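Local coordinates for protein Thf1 (Thermosynechococcus elongatus, PDB 5MJR), which associates with the FtsH protease complex involved in photosystem II repair and may take part in building the photosynthetic membrane, at residues 185-188 with 189-192. Residues are numbered along the deposited sequence; the frame is centred on the assembly and turned at random.
With SO4 (sulfate ion), chain B.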
ATOM      1  N   PRO A 185      -6.441   4.085 -12.531  1.00 15.22           N
ATOM      2  CA  PRO A 185      -6.035   5.217 -13.419  1.00 16.86           C
ATOM      3  C   PRO A 185      -4.529   5.319 -13.530  1.00 13.43           C
ATOM      4  O   PRO A 185      -3.770   5.863 -12.688  1.00 15.05           O
ATOM      5  CB  PRO A 185      -6.616   6.425 -12.683  1.00 17.24           C
ATOM      6  CG  PRO A 185      -6.596   5.988 -11.246  1.00 17.94           C
ATOM      7  CD  PRO A 185      -6.978   4.564 -11.264  1.00 15.00           C
ATOM      8  N   ILE A 186      -4.040   4.731 -14.608  1.00 16.00           N
ATOM      9  CA  ILE A 186      -2.595   4.546 -14.772  1.00 15.49           C
ATOM     10  C   ILE A 186      -1.828   5.918 -14.872  1.00 15.43           C
ATOM     11  O   ILE A 186      -0.680   5.987 -14.419  1.00 14.38           O
ATOM     12  CB  ILE A 186      -2.259   3.610 -15.977  1.00 18.77           C
ATOM     13  CG1 ILE A 186      -2.562   2.120 -15.604  1.00 18.65           C
ATOM     14  CG2 ILE A 186      -0.813   3.635 -16.335  1.00 18.02           C
ATOM     15  CD1 ILE A 186      -1.735   1.531 -14.475  1.00 20.46           C
ATOM     16  N   GLU A 187      -2.449   6.996 -15.358  1.00 17.97           N
ATOM     17  CA  GLU A 187      -1.692   8.255 -15.348  1.00 17.91           C
ATOM     18  C   GLU A 187      -1.419   8.784 -13.936  1.00 15.04           C
ATOM     19  O   GLU A 187      -0.362   9.347 -13.648  1.00 17.28           O
ATOM     20  CB  GLU A 187      -2.268   9.370 -16.252  1.00 25.56           C
ATOM     21  CG  GLU A 187      -2.190   9.065 -17.784  1.00 31.03           C
ATOM     22  CD  GLU A 187      -0.737   8.791 -18.275  1.00 47.03           C
ATOM     23  OE1 GLU A 187       0.088   9.753 -18.187  1.00 59.67           O
ATOM     24  OE2 GLU A 187      -0.442   7.627 -18.742  1.00 60.02           O
ATOM     25  N   LYS A 188      -2.395   8.598 -13.043  1.00 15.22           N
ATOM     26  CA  LYS A 188      -2.186   8.878 -11.627  1.00 14.68           C
ATOM     27  C   LYS A 188      -1.238   7.920 -10.948  1.00 14.23           C
ATOM     28  O   LYS A 188      -0.391   8.357 -10.160  1.00 13.65           O
ATOM     29  CB  LYS A 188      -3.558   8.793 -10.900  1.00 16.01           C
ATOM     30  CG  LYS A 188      -4.527   9.817 -11.366  1.00 19.16           C
ATOM     31  CD  LYS A 188      -5.788   9.744 -10.487  1.00 22.12           C
ATOM     32  CE  LYS A 188      -6.723  10.799 -10.945  1.00 24.98           C
ATOM     33  NZ  LYS A 188      -7.923  10.881 -10.130  1.00 29.45           N
ATOM     34  N   VAL A 189      -1.243   6.644 -11.334  1.00 13.15           N
ATOM     35  CA  VAL A 189      -0.251   5.708 -10.863  1.00 12.54           C
ATOM     36  C   VAL A 189       1.170   6.174 -11.211  1.00 11.56           C
ATOM     37  O   VAL A 189       2.078   6.118 -10.370  1.00 12.98           O
ATOM     38  CB  VAL A 189      -0.523   4.293 -11.336  1.00 12.59           C
ATOM     39  CG1 VAL A 189       0.595   3.333 -11.025  1.00 13.82           C
ATOM     40  CG2 VAL A 189      -1.833   3.751 -10.760  1.00 13.44           C
ATOM     41  N   LYS A 190       1.403   6.570 -12.470  1.00 13.00           N
ATOM     42  CA  LYS A 190       2.736   7.022 -12.877  1.00 14.13           C
ATOM     43  C   LYS A 190       3.172   8.166 -11.972  1.00 12.39           C
ATOM     44  O   LYS A 190       4.310   8.211 -11.521  1.00 14.50           O
ATOM     45  CB  LYS A 190       2.700   7.428 -14.366  1.00 15.21           C
ATOM     46  CG  LYS A 190       2.630   6.199 -15.304  1.00 15.78           C
ATOM     47  CD  LYS A 190       2.573   6.744 -16.719  1.00 18.06           C
ATOM     48  CE  LYS A 190       2.408   5.598 -17.707  1.00 22.16           C
ATOM     49  NZ  LYS A 190       2.525   6.062 -19.058  1.00 27.51           N
ATOM     50  N   ARG A 191       2.298   9.168 -11.883  1.00 13.73           N
ATOM     51  CA  ARG A 191       2.563  10.319 -11.048  1.00 15.22           C
ATOM     52  C   ARG A 191       2.930   9.936  -9.627  1.00 13.42           C
ATOM     53  O   ARG A 191       3.928  10.405  -9.059  1.00 14.20           O
ATOM     54  CB  ARG A 191       1.325  11.228 -11.062  1.00 18.23           C
ATOM     55  CG  ARG A 191       1.372  12.358 -10.035  1.00 19.66           C
ATOM     56  CD  ARG A 191      -0.055  12.925  -9.760  1.00 23.02           C
ATOM     57  NE  ARG A 191      -0.818  12.004  -8.930  1.00 22.79           N
ATOM     58  CZ  ARG A 191      -2.123  12.063  -8.699  1.00 20.72           C
ATOM     59  NH1 ARG A 191      -2.882  12.996  -9.268  1.00 23.83           N
ATOM     60  NH2 ARG A 191      -2.699  11.110  -7.932  1.00 25.90           N
ATOM     61  N   ASP A 192       2.126   9.106  -9.022  1.00 11.82           N
ATOM     62  CA  ASP A 192       2.279   8.736  -7.645  1.00 11.62           C
ATOM     63  C   ASP A 192       3.503   7.847  -7.418  1.00 11.90           C
ATOM     64  O   ASP A 192       4.147   7.979  -6.370  1.00 14.62           O
ATOM     65  CB  ASP A 192       0.999   8.066  -7.117  1.00 11.53           C
ATOM     66  CG  ASP A 192      -0.176   9.038  -7.006  1.00 14.87           C
ATOM     67  OD1 ASP A 192       0.074  10.272  -6.966  1.00 18.73           O
ATOM     68  OD2 ASP A 192      -1.345   8.609  -6.975  1.00 15.94           O
TER
HETATM   69  S   SO4 B1000      -6.210  12.224  -7.118  1.00 25.24           S
HETATM   70  O1  SO4 B1000      -7.365  11.384  -7.592  1.00 26.92           O
HETATM   71  O2  SO4 B1000      -5.560  12.831  -8.326  1.00 34.46           O
HETATM   72  O3  SO4 B1000      -5.280  11.290  -6.405  1.00 25.45           O
HETATM   73  O4  SO4 B1000      -6.565  13.320  -6.239  1.00 37.45           O
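Lys188 and Arg191, one turn apart at the start of helix 186-198, run alongside each other to a shared sulfate, probably taken up from the crystallisation liquor. Lys188 NZ reaches sulfate O1 at 2.6 Å, while Arg191 NH1 meets O2 at 2.8 Å, nearly straight (165° at the hydrogen), and NH2 adds a bond to O3. Lys188 CB lies over one guanidinium face, 3.9 Å from Arg191 NH2 and displaced from the centre of the group toward its NH2 end. The lysine stays extended beyond CG, whereas the arginine bends at chi3 (75°), turning its guanidinium back beside Lys188.

Asp192 probably helps to hold that bend. Gripping side-on, Arg191 NE lies 2.8 Å from Asp192 OD1, approaching from above the carboxylate plane, and Arg191 NH2 3.0 Å from Asp192 OD2 on its syn side. Tyr148 OH also hydrogen-bonds Asp192 OD2, so the carboxylate is itself positioned from outside the helix. Replacing Asp192 by an alanine would probably leave Arg191 NE without its charge partner, the guanidinium freer to turn and Tyr148 OH without this bond.

On another side of the helix, Glu187 and Lys190 point the same way, and OE2 makes only a weak salt bridge with NZ at 3.4 Å; the stronger partner of Lys190 is Asp176 in helix 171-178. Ile186 CD1 approaches Val189 CG2 at 4.3 Å, and both residues pack on Leu175, with Val189 also touching helix 150-162.

Beneath these side chains, four successive i+4 to i backbone bonds build roughly the first two turns, beginning with Val189 N to O of the N-cap residue Pro185 (3.0 Å). The i, i+3 spacing lets Lys188 and Arg191 reach one anion while Asp192 takes the neighbouring NE/NH2 edge, so that NH2 serves both anions, consistent with a local preference for anions though not proof of a physiological site.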